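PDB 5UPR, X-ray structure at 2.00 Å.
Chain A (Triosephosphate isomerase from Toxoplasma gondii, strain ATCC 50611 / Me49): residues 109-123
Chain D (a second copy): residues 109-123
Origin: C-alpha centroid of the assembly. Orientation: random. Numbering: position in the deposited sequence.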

# COMPACT_ATOMS: atom_id res chain seq x y z
N PHE A 109 11.91 -0.18 -3.08
CA PHE A 109 12.17 0.80 -2.05
C PHE A 109 13.01 0.27 -0.91
O PHE A 109 12.69 -0.79 -0.26
CB PHE A 109 10.84 1.27 -1.47
CG PHE A 109 9.85 1.79 -2.50
CD1 PHE A 109 10.02 3.07 -3.07
CD2 PHE A 109 8.81 1.00 -2.96
CE1 PHE A 109 9.10 3.55 -4.00
CE2 PHE A 109 7.93 1.45 -3.88
CZ PHE A 109 8.06 2.76 -4.42
N GLY A 110 14.02 1.06 -0.53
CA GLY A 110 14.78 0.85 0.71
C GLY A 110 15.54 -0.47 0.77
O GLY A 110 15.80 -0.98 1.85
N GLY A 111 15.87 -1.05 -0.38
CA GLY A 111 16.54 -2.36 -0.40
C GLY A 111 15.63 -3.55 -0.63
O GLY A 111 16.11 -4.66 -0.87
N GLN A 112 14.31 -3.37 -0.58
CA GLN A 112 13.43 -4.47 -0.90
C GLN A 112 13.38 -4.56 -2.44
O GLN A 112 13.14 -3.53 -3.07
CB GLN A 112 12.00 -4.23 -0.37
CG GLN A 112 11.09 -5.44 -0.63
CD GLN A 112 9.60 -5.21 -0.21
OE1 GLN A 112 9.27 -4.24 0.39
NE2 GLN A 112 8.75 -6.20 -0.49
N PRO A 113 13.49 -5.75 -3.01
CA PRO A 113 13.32 -5.84 -4.45
C PRO A 113 11.96 -5.31 -4.90
O PRO A 113 10.99 -5.39 -4.18
CB PRO A 113 13.45 -7.35 -4.74
CG PRO A 113 14.33 -7.85 -3.64
CD PRO A 113 13.95 -7.01 -2.43
N GLY A 114 11.93 -4.72 -6.09
CA GLY A 114 10.70 -4.23 -6.69
C GLY A 114 9.94 -5.32 -7.44
O GLY A 114 10.25 -6.50 -7.33
N GLU A 115 8.92 -4.85 -8.15
CA GLU A 115 7.98 -5.71 -8.90
C GLU A 115 8.56 -6.02 -10.27
O GLU A 115 8.77 -5.11 -11.08
CB GLU A 115 6.65 -4.94 -9.08
CG GLU A 115 6.00 -4.55 -7.78
CD GLU A 115 4.83 -3.59 -7.88
OE1 GLU A 115 4.27 -3.29 -8.99
OE2 GLU A 115 4.54 -3.05 -6.76
N SER A 116 8.77 -7.30 -10.56
CA SER A 116 9.18 -7.75 -11.88
C SER A 116 8.08 -7.59 -12.92
O SER A 116 6.89 -7.32 -12.57
CB SER A 116 9.53 -9.23 -11.81
OG SER A 116 8.36 -10.02 -11.59
N ASN A 117 8.44 -7.78 -14.20
CA ASN A 117 7.45 -7.79 -15.27
C ASN A 117 6.35 -8.76 -14.93
O ASN A 117 5.19 -8.45 -15.16
CB ASN A 117 8.08 -8.24 -16.59
CG ASN A 117 9.00 -7.17 -17.19
OD1 ASN A 117 9.02 -6.02 -16.73
ND2 ASN A 117 9.77 -7.58 -18.21
N GLN A 118 6.72 -9.93 -14.40
CA GLN A 118 5.75 -10.99 -14.07
C GLN A 118 4.80 -10.61 -12.91
O GLN A 118 3.61 -10.87 -12.96
CB GLN A 118 6.50 -12.32 -13.75
CG GLN A 118 7.17 -12.92 -15.03
CD GLN A 118 8.36 -12.10 -15.63
OE1 GLN A 118 9.19 -11.44 -14.89
NE2 GLN A 118 8.47 -12.13 -17.01
N VAL A 119 5.34 -9.97 -11.88
CA VAL A 119 4.53 -9.49 -10.75
C VAL A 119 3.55 -8.40 -11.16
O VAL A 119 2.34 -8.45 -10.78
CB VAL A 119 5.43 -9.06 -9.57
CG1 VAL A 119 4.65 -8.26 -8.53
CG2 VAL A 119 6.10 -10.29 -8.96
N VAL A 120 4.03 -7.47 -12.00
CA VAL A 120 3.13 -6.43 -12.52
C VAL A 120 1.98 -7.09 -13.29
O VAL A 120 0.80 -6.72 -13.14
CB VAL A 120 3.88 -5.39 -13.39
CG1 VAL A 120 2.88 -4.47 -14.10
CG2 VAL A 120 4.92 -4.61 -12.58
N ALA A 121 2.34 -8.06 -14.14
CA ALA A 121 1.33 -8.74 -14.94
C ALA A 121 0.28 -9.44 -14.06
O ALA A 121 -0.94 -9.40 -14.37
CB ALA A 121 2.02 -9.73 -15.84
N LYS A 122 0.75 -10.11 -13.00
CA LYS A 122 -0.17 -10.75 -12.07
C LYS A 122 -1.11 -9.74 -11.41
O LYS A 122 -2.31 -10.00 -11.27
CB LYS A 122 0.59 -11.51 -11.01
CG LYS A 122 -0.23 -12.28 -10.00
CD LYS A 122 0.65 -13.17 -9.12
CE LYS A 122 -0.24 -13.95 -8.16
NZ LYS A 122 -0.81 -15.20 -8.72
N LYS A 123 -0.57 -8.56 -11.03
CA LYS A 123 -1.44 -7.51 -10.48
C LYS A 123 -2.49 -7.07 -11.52
O LYS A 123 -3.65 -6.86 -11.16
CB LYS A 123 -0.65 -6.32 -10.01
CG LYS A 123 0.24 -6.55 -8.82
CD LYS A 123 1.07 -5.34 -8.37
CE LYS A 123 1.68 -5.64 -7.05
NZ LYS A 123 1.96 -4.47 -6.23
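Chain D, residues 109-123: FGGQPGESNQVVAKK

How does the chain D stretch lie on chain A? It repeats the same fold, a type I' turn from Phe D109 to Gln D112, an extended link, and a helix from Asn D117 onward, and it is laid down in reverse order. Pro D113 faces Pro A113 with their CA atoms 6.1 Å apart, while Gln D112 lies by Glu A115 (CA to CA 5.9 Å), Glu D115 by Gln A112 (CA to CA 6.0 Å) and Val D119 by Gly A111 (CA to CA 6.4 Å). The turn of each copy thus rests against the start of the other's helix, and together they bury 660 Å². At the middle, Pro A113 CG meets Pro D113 CB at 3.7 Å.

Why are the two glutamines stretched out? Gln D112 has chi1 and chi2 both t, as does Gln A112, and this extension carries each amide across to the opposing backbone. Gln A112 NE2 donates to Pro D113 O at 3.0 Å, and Gln D112 NE2 returns the bond to Pro A113 O at 3.1 Å, both nearly straight. The aliphatic part is used as well: Gln D112 CG packs 3.7 Å from Gly A114 O. The amide oxygens face water, which donates to Gln A112 OE1 at 2.9 Å (water 1) and to Gln D112 OE1 at 2.7 Å (water 3); the same waters accept from Lys D123 NZ and Lys A123 NZ, each at 3.0 Å.

What braces the helix starts, and what do they present to the other chain? Ser D116, with chi1 p, caps its helix by accepting from Val D119 N at OG, 3.0 Å away, and Ser A116 does the same for Val A119. Farther in, Lys D123 NZ forms a salt bridge with Glu D115 OE2 at 3.0 Å, matched in chain A. Val D119, chi1 t, directs CG2 into the facing turn, 3.6 Å from Gly A110 O and 3.7 Å from Gln A112 N.

Where does the symmetry fail? The clearest departure is at Lys D122 and Lys A122. Lys D122 takes chi1 m with the rest of the chain t, and its NZ makes a weak hydrogen bond to Gly A110 O at 3.3 Å. Lys A122 instead has chi1 t and ends with chi4 p; its closest approach is CD to Gly D110 O, 3.8 Å. The positive phi angles at Gly D110 and Gly D111 favour glycine, as they do at Gly A110 and Gly A111, and an ideal CB on Gly D110 would lie a tight 3.4 Å from Lys A122 CD.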

# COMPACT_ATOMS: atom_id res chain seq x y z
N PHE D 109 4.57 -11.30 -1.45
CA PHE D 109 3.34 -11.66 -2.15
C PHE D 109 3.50 -11.84 -3.65
O PHE D 109 4.09 -10.99 -4.35
CB PHE D 109 2.30 -10.54 -1.93
CG PHE D 109 2.05 -10.20 -0.49
CD1 PHE D 109 1.25 -10.98 0.32
CD2 PHE D 109 2.62 -9.07 0.06
CE1 PHE D 109 1.01 -10.64 1.65
CE2 PHE D 109 2.45 -8.75 1.41
CZ PHE D 109 1.62 -9.53 2.20
N GLY D 110 2.93 -12.92 -4.15
CA GLY D 110 2.75 -13.11 -5.61
C GLY D 110 4.02 -13.24 -6.39
O GLY D 110 4.06 -12.93 -7.57
N GLY D 111 5.09 -13.69 -5.74
CA GLY D 111 6.41 -13.82 -6.39
C GLY D 111 7.34 -12.61 -6.16
O GLY D 111 8.51 -12.65 -6.51
N GLN D 112 6.83 -11.53 -5.58
CA GLN D 112 7.73 -10.40 -5.27
C GLN D 112 8.44 -10.78 -3.94
O GLN D 112 7.77 -11.18 -3.01
CB GLN D 112 6.98 -9.09 -5.05
CG GLN D 112 7.89 -7.93 -4.82
CD GLN D 112 7.13 -6.59 -4.56
OE1 GLN D 112 5.87 -6.53 -4.63
NE2 GLN D 112 7.91 -5.53 -4.25
N PRO D 113 9.75 -10.63 -3.86
CA PRO D 113 10.41 -10.86 -2.61
C PRO D 113 9.83 -10.00 -1.47
O PRO D 113 9.35 -8.91 -1.72
CB PRO D 113 11.87 -10.49 -2.90
CG PRO D 113 12.02 -10.87 -4.31
CD PRO D 113 10.73 -10.40 -4.94
N GLY D 114 9.82 -10.55 -0.28
CA GLY D 114 9.36 -9.87 0.93
C GLY D 114 10.45 -9.02 1.56
O GLY D 114 11.50 -8.77 0.97
N GLU D 115 10.13 -8.54 2.76
CA GLU D 115 10.96 -7.65 3.55
C GLU D 115 11.99 -8.45 4.34
O GLU D 115 11.62 -9.27 5.21
CB GLU D 115 10.05 -6.85 4.51
CG GLU D 115 9.01 -6.00 3.75
CD GLU D 115 7.91 -5.38 4.60
OE1 GLU D 115 8.01 -5.33 5.88
OE2 GLU D 115 6.90 -5.01 3.96
N SER D 116 13.27 -8.17 4.10
CA SER D 116 14.34 -8.70 4.93
C SER D 116 14.32 -8.10 6.38
O SER D 116 13.64 -7.12 6.67
CB SER D 116 15.69 -8.40 4.31
OG SER D 116 15.96 -7.01 4.39
N ASN D 117 15.13 -8.73 7.25
CA ASN D 117 15.33 -8.20 8.60
C ASN D 117 15.78 -6.75 8.51
O ASN D 117 15.35 -5.94 9.27
CB ASN D 117 16.37 -8.99 9.36
CG ASN D 117 15.86 -10.41 9.73
OD1 ASN D 117 14.68 -10.74 9.54
ND2 ASN D 117 16.77 -11.25 10.21
N GLN D 118 16.65 -6.46 7.56
CA GLN D 118 17.22 -5.11 7.37
C GLN D 118 16.19 -4.11 6.88
O GLN D 118 16.18 -2.95 7.37
CB GLN D 118 18.44 -5.17 6.38
CG GLN D 118 19.66 -5.91 6.96
CD GLN D 118 19.45 -7.43 7.34
OE1 GLN D 118 18.80 -8.20 6.51
NE2 GLN D 118 20.05 -7.89 8.52
N VAL D 119 15.33 -4.51 5.94
CA VAL D 119 14.23 -3.65 5.48
C VAL D 119 13.24 -3.33 6.60
O VAL D 119 12.82 -2.15 6.77
CB VAL D 119 13.54 -4.26 4.24
CG1 VAL D 119 12.21 -3.58 3.94
CG2 VAL D 119 14.52 -4.11 3.02
N VAL D 120 12.86 -4.37 7.37
CA VAL D 120 11.97 -4.15 8.48
C VAL D 120 12.61 -3.11 9.46
O VAL D 120 11.92 -2.19 9.97
CB VAL D 120 11.58 -5.44 9.21
CG1 VAL D 120 10.78 -5.12 10.49
CG2 VAL D 120 10.78 -6.38 8.31
N ALA D 121 13.89 -3.28 9.74
CA ALA D 121 14.57 -2.39 10.64
C ALA D 121 14.58 -0.93 10.15
O ALA D 121 14.37 0.01 10.93
CB ALA D 121 16.01 -2.86 10.82
N LYS D 122 14.83 -0.77 8.83
CA LYS D 122 14.73 0.56 8.22
C LYS D 122 13.34 1.16 8.39
O LYS D 122 13.22 2.35 8.70
CB LYS D 122 15.07 0.54 6.73
CG LYS D 122 16.51 0.30 6.39
CD LYS D 122 16.78 0.35 4.89
CE LYS D 122 18.28 0.08 4.72
NZ LYS D 122 18.59 0.09 3.28
N LYS D 123 12.29 0.35 8.22
CA LYS D 123 10.93 0.85 8.44
C LYS D 123 10.74 1.29 9.89
O LYS D 123 10.14 2.32 10.13
CB LYS D 123 9.88 -0.17 8.04
CG LYS D 123 9.81 -0.45 6.55
CD LYS D 123 8.79 -1.53 6.23
CE LYS D 123 8.63 -1.57 4.68
NZ LYS D 123 7.33 -2.03 4.26
O HOH W 1 6.95 -2.94 1.46
O HOH W 2 7.16 -2.32 -5.32
O HOH W 3 4.01 -4.63 -4.03